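Local coordinates for protein catechol 2,3-dioxygenase (Rhodococcus sp., PDB 2WL9) that probably cleaves the ring of catechol-type aromatic compounds with molecular oxygen beside an active-site iron, as a type I extradiol dioxygenase in aromatic hydrocarbon breakdown, at residues Y42-H50 with F119-F130; L82-A92 with L103-P111. One frame throughout, in Å; residues are numbered along the deposited sequence.

Contact 1. Residues Y42-H50 with F119-F130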
loop_
_atom_site.group_PDB
_atom_site.type_symbol
_atom_site.label_atom_id
_atom_site.label_comp_id
_atom_site.label_asym_id
_atom_site.label_seq_id
_atom_site.Cartn_x
_atom_site.Cartn_y
_atom_site.Cartn_z
ATOM N N TYR C 42 26.887 -1.032 -32.794
ATOM C CA TYR C 42 26.440 -1.373 -31.441
ATOM C C TYR C 42 24.976 -1.793 -31.403
ATOM O O TYR C 42 24.165 -1.366 -32.226
ATOM C CB TYR C 42 26.635 -0.198 -30.471
ATOM C CG TYR C 42 28.020 0.414 -30.467
ATOM C CD1 TYR C 42 28.954 0.080 -29.487
ATOM C CD2 TYR C 42 28.388 1.334 -31.448
ATOM C CE1 TYR C 42 30.230 0.639 -29.496
ATOM C CE2 TYR C 42 29.645 1.891 -31.470
ATOM C CZ TYR C 42 30.561 1.548 -30.493
ATOM O OH TYR C 42 31.804 2.120 -30.535
ATOM N N LEU C 43 24.644 -2.625 -30.424
ATOM C CA LEU C 43 23.251 -2.968 -30.182
ATOM C C LEU C 43 22.849 -2.394 -28.836
ATOM O O LEU C 43 23.508 -2.617 -27.833
ATOM C CB LEU C 43 23.040 -4.485 -30.229
ATOM C CG LEU C 43 23.403 -5.191 -31.541
ATOM C CD1 LEU C 43 23.420 -6.717 -31.351
ATOM C CD2 LEU C 43 22.475 -4.796 -32.682
ATOM N N ARG C 44 21.761 -1.643 -28.834
ATOM C CA ARG C 44 21.297 -0.936 -27.646
ATOM C C ARG C 44 20.008 -1.586 -27.150
ATOM O O ARG C 44 19.157 -1.967 -27.957
ATOM C CB ARG C 44 21.081 0.531 -28.023
ATOM C CG ARG C 44 20.514 1.411 -26.944
ATOM C CD ARG C 44 20.372 2.832 -27.451
ATOM N NE ARG C 44 20.226 3.773 -26.346
ATOM C CZ ARG C 44 19.489 4.876 -26.379
ATOM N NH1 ARG C 44 18.784 5.192 -27.461
ATOM N NH2 ARG C 44 19.434 5.650 -25.307
ATOM N N MET C 45 19.874 -1.730 -25.829
ATOM C CA MET C 45 18.703 -2.386 -25.235
ATOM C C MET C 45 17.928 -1.468 -24.287
ATOM O O MET C 45 16.813 -1.805 -23.856
ATOM C CB MET C 45 19.119 -3.640 -24.454
ATOM C CG MET C 45 19.780 -4.735 -25.279
ATOM S SD MET C 45 20.421 -6.045 -24.228
ATOM C CE MET C 45 18.915 -6.749 -23.550
ATOM N N ASP C 46 18.520 -0.327 -23.951
ATOM C CA ASP C 46 17.964 0.567 -22.934
ATOM C C ASP C 46 18.610 1.949 -23.008
ATOM O O ASP C 46 19.135 2.322 -24.051
ATOM C CB ASP C 46 18.105 -0.044 -21.528
ATOM C CG ASP C 46 19.561 -0.295 -21.119
ATOM O OD1 ASP C 46 20.494 0.046 -21.878
ATOM O OD2 ASP C 46 19.772 -0.847 -20.016
ATOM N N ARG C 47 18.575 2.689 -21.900
ATOM C CA ARG C 47 19.160 4.035 -21.817
ATOM C C ARG C 47 20.647 4.111 -22.207
ATOM O O ARG C 47 21.091 5.110 -22.780
ATOM C CB ARG C 47 19.028 4.555 -20.392
ATOM C CG ARG C 47 17.841 5.452 -20.080
ATOM C CD ARG C 47 18.140 6.212 -18.766
ATOM N NE ARG C 47 18.907 5.356 -17.858
ATOM C CZ ARG C 47 19.743 5.773 -16.906
ATOM N NH1 ARG C 47 19.948 7.069 -16.672
ATOM N NH2 ARG C 47 20.377 4.873 -16.176
ATOM N N TRP C 48 21.414 3.079 -21.851
ATOM C CA TRP C 48 22.853 3.030 -22.132
ATOM C C TRP C 48 23.116 3.180 -23.621
ATOM O O TRP C 48 22.348 2.679 -24.443
ATOM C CB TRP C 48 23.454 1.690 -21.696
ATOM C CG TRP C 48 23.548 1.442 -20.217
ATOM C CD1 TRP C 48 22.706 1.904 -19.228
ATOM C CD2 TRP C 48 24.506 0.599 -19.565
ATOM N NE1 TRP C 48 23.120 1.435 -18.000
ATOM C CE2 TRP C 48 24.217 0.627 -18.181
ATOM C CE3 TRP C 48 25.602 -0.156 -20.017
ATOM C CZ2 TRP C 48 24.979 -0.090 -17.240
ATOM C CZ3 TRP C 48 26.362 -0.864 -19.085
ATOM C CH2 TRP C 48 26.046 -0.824 -17.711
ATOM N N HIS C 49 24.205 3.863 -23.965
ATOM C CA HIS C 49 24.634 3.958 -25.357
ATOM C C HIS C 49 24.532 2.585 -26.029
ATOM O O HIS C 49 23.999 2.474 -27.144
ATOM C CB HIS C 49 26.066 4.494 -25.441
ATOM C CG HIS C 49 26.636 4.458 -26.824
ATOM N ND1 HIS C 49 27.441 3.431 -27.269
ATOM C CD2 HIS C 49 26.507 5.313 -27.866
ATOM C CE1 HIS C 49 27.789 3.656 -28.523
ATOM N NE2 HIS C 49 27.242 4.796 -28.906
ATOM N N HIS C 50 25.006 1.545 -25.337
ATOM C CA HIS C 50 24.948 0.173 -25.859
ATOM C C HIS C 50 25.097 -0.894 -24.774
ATOM O O HIS C 50 25.648 -0.627 -23.698
ATOM C CB HIS C 50 26.045 -0.051 -26.911
ATOM C CG HIS C 50 27.425 -0.087 -26.334
ATOM N ND1 HIS C 50 28.151 1.053 -26.077
ATOM C CD2 HIS C 50 28.202 -1.125 -25.944
ATOM C CE1 HIS C 50 29.319 0.722 -25.557
ATOM N NE2 HIS C 50 29.373 -0.593 -25.460
ATOM N N PHE C 119 34.591 -2.438 -15.111
ATOM C CA PHE C 119 34.453 -1.031 -15.455
ATOM C C PHE C 119 33.427 -0.324 -14.585
ATOM O O PHE C 119 32.589 -0.973 -13.945
ATOM C CB PHE C 119 34.010 -0.911 -16.920
ATOM C CG PHE C 119 32.547 -1.221 -17.141
ATOM C CD1 PHE C 119 31.602 -0.200 -17.170
ATOM C CD2 PHE C 119 32.122 -2.533 -17.320
ATOM C CE1 PHE C 119 30.243 -0.480 -17.388
ATOM C CE2 PHE C 119 30.765 -2.832 -17.531
ATOM C CZ PHE C 119 29.823 -1.799 -17.571
ATOM N N TYR C 120 33.479 1.004 -14.599
ATOM C CA TYR C 120 32.437 1.855 -14.005
ATOM C C TYR C 120 32.113 3.015 -14.950
ATOM O O TYR C 120 32.916 3.362 -15.819
ATOM C CB TYR C 120 32.880 2.411 -12.632
ATOM C CG TYR C 120 33.927 3.509 -12.717
ATOM C CD1 TYR C 120 33.552 4.854 -12.823
ATOM C CD2 TYR C 120 35.291 3.203 -12.710
ATOM C CE1 TYR C 120 34.503 5.859 -12.919
ATOM C CE2 TYR C 120 36.252 4.203 -12.804
ATOM C CZ TYR C 120 35.848 5.528 -12.913
ATOM O OH TYR C 120 36.791 6.515 -13.005
ATOM N N GLY C 121 30.941 3.621 -14.760
ATOM C CA GLY C 121 30.540 4.804 -15.523
ATOM C C GLY C 121 30.217 4.553 -16.989
ATOM O O GLY C 121 30.894 5.093 -17.876
ATOM N N PRO C 122 29.169 3.755 -17.267
ATOM C CA PRO C 122 28.748 3.602 -18.661
ATOM C C PRO C 122 28.230 4.917 -19.218
ATOM O O PRO C 122 27.662 5.726 -18.466
ATOM C CB PRO C 122 27.586 2.612 -18.568
ATOM C CG PRO C 122 27.048 2.808 -17.184
ATOM C CD PRO C 122 28.274 3.021 -16.349
ATOM N N GLN C 123 28.446 5.130 -20.517
ATOM C CA GLN C 123 27.830 6.232 -21.241
ATOM C C GLN C 123 26.335 5.944 -21.397
ATOM O O GLN C 123 25.943 4.908 -21.932
ATOM C CB GLN C 123 28.487 6.412 -22.622
ATOM C CG GLN C 123 27.844 7.493 -23.511
ATOM C CD GLN C 123 28.366 7.482 -24.948
ATOM O OE1 GLN C 123 29.513 7.118 -25.211
ATOM N NE2 GLN C 123 27.517 7.882 -25.883
ATOM N N VAL C 124 25.518 6.876 -20.926
ATOM C CA VAL C 124 24.067 6.769 -21.012
ATOM C C VAL C 124 23.561 7.868 -21.948
ATOM O O VAL C 124 23.930 9.047 -21.809
ATOM C CB VAL C 124 23.428 6.875 -19.593
ATOM C CG1 VAL C 124 21.913 6.676 -19.638
ATOM C CG2 VAL C 124 24.057 5.852 -18.657
ATOM N N ASP C 125 22.758 7.468 -22.934
ATOM C CA ASP C 125 22.233 8.391 -23.923
ATOM C C ASP C 125 20.784 8.700 -23.572
ATOM O O ASP C 125 19.859 8.344 -24.297
ATOM C CB ASP C 125 22.362 7.815 -25.341
ATOM C CG ASP C 125 23.814 7.730 -25.819
ATOM O OD1 ASP C 125 24.714 8.342 -25.189
ATOM O OD2 ASP C 125 24.058 7.059 -26.846
ATOM N N THR C 126 20.608 9.369 -22.435
ATOM C CA THR C 126 19.286 9.714 -21.935
ATOM C C THR C 126 18.530 10.553 -22.962
ATOM O O THR C 126 17.326 10.357 -23.154
ATOM C CB THR C 126 19.385 10.432 -20.564
ATOM O OG1 THR C 126 20.203 9.651 -19.687
ATOM C CG2 THR C 126 18.002 10.610 -19.917
ATOM N N SER C 127 19.248 11.444 -23.650
ATOM C CA SER C 127 18.649 12.410 -24.588
ATOM C C SER C 127 17.975 11.812 -25.828
ATOM O O SER C 127 17.121 12.450 -26.444
ATOM C CB SER C 127 19.697 13.428 -25.035
ATOM O OG SER C 127 20.742 12.790 -25.745
ATOM N N SER C 128 18.377 10.608 -26.212
ATOM C CA SER C 128 17.765 9.947 -27.356
ATOM C C SER C 128 17.206 8.627 -26.872
ATOM O O SER C 128 17.942 7.647 -26.752
ATOM C CB SER C 128 18.776 9.733 -28.482
ATOM O OG SER C 128 18.104 9.498 -29.708
ATOM N N PRO C 129 15.899 8.603 -26.564
ATOM C CA PRO C 129 15.319 7.447 -25.899
ATOM C C PRO C 129 15.434 6.189 -26.737
ATOM O O PRO C 129 15.445 6.263 -27.973
ATOM C CB PRO C 129 13.847 7.829 -25.711
ATOM C CG PRO C 129 13.604 8.976 -26.599
ATOM C CD PRO C 129 14.910 9.666 -26.807
ATOM N N PHE C 130 15.538 5.054 -26.055
ATOM C CA PHE C 130 15.540 3.745 -26.699
ATOM C C PHE C 130 14.408 3.628 -27.716
ATOM O O PHE C 130 13.243 3.887 -27.402
ATOM C CB PHE C 130 15.440 2.629 -25.656
ATOM C CG PHE C 130 15.285 1.255 -26.248
ATOM C CD1 PHE C 130 16.370 0.606 -26.841
ATOM C CD2 PHE C 130 14.052 0.611 -26.217
ATOM C CE1 PHE C 130 16.220 -0.658 -27.393
ATOM C CE2 PHE C 130 13.891 -0.658 -26.769
ATOM C CZ PHE C 130 14.980 -1.296 -27.356
HETATM O O HOH W 1 19.819 9.867 -17.055
HETATM O O HOH W 2 26.875 2.361 -22.942
#
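Arg44 makes the side-chain hydrogen bonds across this contact, gripping Ser128 O end-on with NH1 at 2.7 Å and NH2 at 2.9 Å, from opposite faces of the carbonyl plane. With CG anti to the backbone N (chi1 176°) and the chain extended to NE, the guanidinium slides between the two loops. NE also donates to Trp48 O and NH2 to Arg47 O, and Gln31 bonds NH1; a flat group with this many N-H bonds suits a buried site lined with carbonyls.

Backbone bonds form a single bridge at Trp48 and Val124: His49 N reaches Gln123 O almost straight (170°), and Asp125 N reaches Arg47 O.

Pro122 lays its CB over the six-membered ring of Trp48, 3.6 Å from the centroid, a CH-pi contact, while Phe119 CZ, at the edge of its ring, lies 3.9 Å from Trp48 CZ3. Val124 CG1 sits over one face of the Arg47 guanidinium, whose NH2 forms a salt bridge with Glu276 of a second subunit.

Gln123 NE2 donates to the syn lone pair of Asp125 OD1, while Asp125 OD2 stands 3.2 Å from His49 CD2; NE2 of that ring bonds Asp35. Asp46 OD1 accepts from Trp48 N in an Asx turn, its OD2 bound to Thr142 and Arg51.

The loops after strands 40-44 and 115-120 are thus joined by one backbone bridge and a buried arginine in the N-terminal vicinal oxygen chelate domain.

Contact 2. Residues L82-A92 with L103-P111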
loop_
_atom_site.group_PDB
_atom_site.type_symbol
_atom_site.label_atom_id
_atom_site.label_comp_id
_atom_site.label_asym_id
_atom_site.label_seq_id
_atom_site.Cartn_x
_atom_site.Cartn_y
_atom_site.Cartn_z
ATOM N N LEU C 82 42.687 -8.364 -7.006
ATOM C CA LEU C 82 43.329 -9.104 -8.094
ATOM C C LEU C 82 44.839 -9.186 -7.894
ATOM O O LEU C 82 45.442 -10.250 -8.072
ATOM C CB LEU C 82 43.006 -8.467 -9.452
ATOM C CG LEU C 82 41.544 -8.490 -9.918
ATOM C CD1 LEU C 82 41.353 -7.561 -11.118
ATOM C CD2 LEU C 82 41.098 -9.908 -10.262
ATOM N N LYS C 83 45.434 -8.057 -7.514
ATOM C CA LYS C 83 46.862 -7.975 -7.225
ATOM C C LYS C 83 47.257 -8.883 -6.051
ATOM O O LYS C 83 48.315 -9.516 -6.086
ATOM C CB LYS C 83 47.269 -6.520 -6.966
ATOM C CG LYS C 83 48.774 -6.301 -6.814
ATOM C CD LYS C 83 49.115 -4.829 -6.675
ATOM C CE LYS C 83 50.539 -4.646 -6.171
ATOM N NZ LYS C 83 50.964 -3.215 -6.190
ATOM N N ASN C 84 46.404 -8.950 -5.029
ATOM C CA ASN C 84 46.643 -9.813 -3.862
ATOM C C ASN C 84 46.572 -11.292 -4.203
ATOM O O ASN C 84 47.313 -12.105 -3.636
ATOM C CB ASN C 84 45.656 -9.499 -2.739
ATOM C CG ASN C 84 45.919 -8.157 -2.084
ATOM O OD1 ASN C 84 46.977 -7.550 -2.275
ATOM N ND2 ASN C 84 44.956 -7.688 -1.297
ATOM N N ALA C 85 45.680 -11.627 -5.134
ATOM C CA ALA C 85 45.497 -12.994 -5.603
ATOM C C ALA C 85 46.522 -13.387 -6.667
ATOM O O ALA C 85 46.511 -14.517 -7.153
ATOM C CB ALA C 85 44.075 -13.178 -6.139
ATOM N N GLY C 86 47.402 -12.454 -7.027
ATOM C CA GLY C 86 48.405 -12.695 -8.062
ATOM C C GLY C 86 47.785 -12.883 -9.436
ATOM O O GLY C 86 48.275 -13.672 -10.250
ATOM N N ILE C 87 46.695 -12.168 -9.694
ATOM C CA ILE C 87 46.038 -12.227 -10.997
ATOM C C ILE C 87 46.480 -11.018 -11.809
ATOM O O ILE C 87 46.298 -9.882 -11.370
ATOM C CB ILE C 87 44.498 -12.277 -10.883
ATOM C CG1 ILE C 87 44.056 -13.586 -10.213
ATOM C CG2 ILE C 87 43.840 -12.135 -12.270
ATOM C CD1 ILE C 87 42.641 -13.565 -9.694
ATOM N N PRO C 88 47.080 -11.262 -12.987
ATOM C CA PRO C 88 47.580 -10.177 -13.823
ATOM C C PRO C 88 46.418 -9.400 -14.427
ATOM O O PRO C 88 45.417 -10.001 -14.827
ATOM C CB PRO C 88 48.356 -10.907 -14.927
ATOM C CG PRO C 88 48.486 -12.331 -14.472
ATOM C CD PRO C 88 47.292 -12.577 -13.615
ATOM N N PHE C 89 46.537 -8.077 -14.464
ATOM C CA PHE C 89 45.512 -7.240 -15.083
ATOM C C PHE C 89 46.107 -5.976 -15.676
ATOM O O PHE C 89 47.215 -5.570 -15.324
ATOM C CB PHE C 89 44.380 -6.900 -14.098
ATOM C CG PHE C 89 44.822 -6.092 -12.905
ATOM C CD1 PHE C 89 45.201 -6.727 -11.728
ATOM C CD2 PHE C 89 44.817 -4.696 -12.947
ATOM C CE1 PHE C 89 45.601 -5.990 -10.615
ATOM C CE2 PHE C 89 45.215 -3.944 -11.839
ATOM C CZ PHE C 89 45.615 -4.591 -10.672
ATOM N N GLU C 90 45.338 -5.363 -16.564
ATOM C CA GLU C 90 45.716 -4.155 -17.264
ATOM C C GLU C 90 44.825 -3.012 -16.794
ATOM O O GLU C 90 43.599 -3.136 -16.794
ATOM C CB GLU C 90 45.566 -4.405 -18.771
ATOM C CG GLU C 90 45.824 -3.220 -19.675
ATOM C CD GLU C 90 45.846 -3.607 -21.148
ATOM O OE1 GLU C 90 46.494 -4.612 -21.507
ATOM O OE2 GLU C 90 45.226 -2.899 -21.956
ATOM N N VAL C 91 45.440 -1.917 -16.356
ATOM C CA VAL C 91 44.686 -0.714 -16.016
ATOM C C VAL C 91 44.575 0.114 -17.289
ATOM O O VAL C 91 45.578 0.618 -17.792
ATOM C CB VAL C 91 45.363 0.130 -14.906
ATOM C CG1 VAL C 91 44.542 1.403 -14.610
ATOM C CG2 VAL C 91 45.557 -0.675 -13.645
ATOM N N ALA C 92 43.354 0.250 -17.800
ATOM C CA ALA C 92 43.126 0.933 -19.062
ATOM C C ALA C 92 43.353 2.432 -18.934
ATOM O O ALA C 92 43.085 3.028 -17.888
ATOM C CB ALA C 92 41.729 0.657 -19.569
ATOM N N LEU C 103 33.997 5.162 -18.040
ATOM C CA LEU C 103 34.888 6.116 -17.388
ATOM C C LEU C 103 36.217 5.525 -16.939
ATOM O O LEU C 103 37.249 6.200 -16.987
ATOM C CB LEU C 103 34.202 6.759 -16.191
ATOM C CG LEU C 103 33.036 7.709 -16.448
ATOM C CD1 LEU C 103 32.525 8.190 -15.101
ATOM C CD2 LEU C 103 33.446 8.892 -17.333
ATOM N N GLY C 104 36.179 4.279 -16.478
ATOM C CA GLY C 104 37.370 3.584 -16.002
ATOM C C GLY C 104 37.227 2.103 -16.252
ATOM O O GLY C 104 36.112 1.573 -16.273
ATOM N N LEU C 105 38.362 1.429 -16.417
ATOM C CA LEU C 105 38.384 0.083 -16.946
ATOM C C LEU C 105 39.634 -0.683 -16.487
ATOM O O LEU C 105 40.720 -0.114 -16.318
ATOM C CB LEU C 105 38.315 0.168 -18.488
ATOM C CG LEU C 105 38.418 -1.015 -19.446
ATOM C CD1 LEU C 105 37.152 -1.822 -19.463
ATOM C CD2 LEU C 105 38.691 -0.476 -20.840
ATOM N N VAL C 106 39.441 -1.976 -16.258
ATOM C CA VAL C 106 40.513 -2.911 -16.008
ATOM C C VAL C 106 40.313 -4.106 -16.951
ATOM O O VAL C 106 39.191 -4.587 -17.122
ATOM C CB VAL C 106 40.545 -3.286 -14.490
ATOM C CG1 VAL C 106 40.625 -4.772 -14.254
ATOM C CG2 VAL C 106 41.658 -2.531 -13.775
ATOM N N LYS C 107 41.388 -4.549 -17.598
ATOM C CA LYS C 107 41.314 -5.688 -18.515
ATOM C C LYS C 107 42.143 -6.869 -18.016
ATOM O O LYS C 107 43.295 -6.698 -17.593
ATOM C CB LYS C 107 41.775 -5.291 -19.931
ATOM C CG LYS C 107 40.923 -4.230 -20.621
ATOM C CD LYS C 107 41.543 -3.809 -21.957
ATOM C CE LYS C 107 40.582 -2.975 -22.788
ATOM N NZ LYS C 107 41.260 -2.313 -23.937
ATOM N N LEU C 108 41.554 -8.059 -18.083
ATOM C CA LEU C 108 42.224 -9.299 -17.692
ATOM C C LEU C 108 41.596 -10.505 -18.399
ATOM O O LEU C 108 40.864 -10.344 -19.385
ATOM C CB LEU C 108 42.187 -9.464 -16.161
ATOM C CG LEU C 108 40.832 -9.569 -15.451
ATOM C CD1 LEU C 108 40.984 -10.316 -14.127
ATOM C CD2 LEU C 108 40.163 -8.203 -15.236
ATOM N N HIS C 109 41.881 -11.709 -17.904
ATOM C CA HIS C 109 41.249 -12.923 -18.416
ATOM C C HIS C 109 40.772 -13.813 -17.283
ATOM O O HIS C 109 41.415 -13.897 -16.239
ATOM C CB HIS C 109 42.213 -13.711 -19.302
ATOM C CG HIS C 109 42.555 -13.019 -20.578
ATOM N ND1 HIS C 109 43.464 -11.987 -20.642
ATOM C CD2 HIS C 109 42.096 -13.196 -21.839
ATOM C CE1 HIS C 109 43.558 -11.563 -21.889
ATOM N NE2 HIS C 109 42.738 -12.280 -22.634
ATOM N N ASP C 110 39.654 -14.496 -17.490
ATOM C CA ASP C 110 39.208 -15.474 -16.505
ATOM C C ASP C 110 40.044 -16.756 -16.663
ATOM O O ASP C 110 40.906 -16.810 -17.547
ATOM C CB ASP C 110 37.680 -15.691 -16.568
ATOM C CG ASP C 110 37.235 -16.647 -17.670
ATOM O OD1 ASP C 110 38.068 -17.196 -18.423
ATOM O OD2 ASP C 110 36.004 -16.844 -17.771
ATOM N N PRO C 111 39.822 -17.773 -15.806
ATOM C CA PRO C 111 40.679 -18.963 -15.900
ATOM C C PRO C 111 40.486 -19.767 -17.182
ATOM O O PRO C 111 41.413 -20.452 -17.616
ATOM C CB PRO C 111 40.269 -19.789 -14.679
ATOM C CG PRO C 111 39.739 -18.781 -13.713
ATOM C CD PRO C 111 39.008 -17.795 -14.576
HETATM O O HOH W 3 44.483 -12.074 -16.138
HETATM O O HOH W 4 40.698 3.156 -16.748
#
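Leu82 and Leu108 reach toward each other tip to tip, CD2 to CD1 at 3.9 Å, where the last turn of helix 72-84 comes down on strand 104-109. Ile87 brings its CG2 branch across the same Leu108 CD1. A chi1 of 61° at Leu108 sends CD1 toward these two partners, while its CB rests against Pro88 O and Phe89 CB.

The Phe89 ring crosses Val106, with CD2 3.9 Å from CG2. Val91 lies on the same face of the sheet as Val106, and Leu75 of the helix also packs there. On the other face Glu90 and Lys107 run side by side, pointing the same way; OE2 stays 4.5 Å from NZ, beyond a salt bridge. Ala92 CB meets Leu105 CD2 at 3.5 Å, slightly tight; so small a side chain lets Ala92 N bond Leu105 O at 3.0 Å.

The backbones pair antiparallel: Glu90 N donates to Lys107 O at 2.6 Å and Lys107 N returns the bond to Glu90 O, both in the carbonyl plane. The chemistry implies a two-faced sheet edge: branched and aromatic carbons pack one face against helix 72-84, while the other sets Glu90 and Lys107 beside the apolar Ala92-Leu105 pair, with helix 94-100 touching Lys107 and Leu105.

In the fold
Contact 1 and contact 2 both reach one mixed sheet in the N-terminal half of the chain, their centres 24 Å apart. Strands 104-109 and 115-120 are neighbours there, and Leu103 with Gly104 form a classic beta bulge opposite Tyr120; Tyr120 O lies 3.1 Å from Leu103 N, a probable hydrogen bond. Along the chain, 82-92 with 103-111 is nested inside the loop closed by 42-50 with 119-130. Contact 2 adds one of the two outermost strands, 90-91. Contact 1 meets a second subunit more extensively, contact 2 through Leu103. The iron, held by His149, His212, Tyr253 and Glu263, belongs to the other half; in contact 1 the side chain of Met45 is about 13 Å from the bound iron.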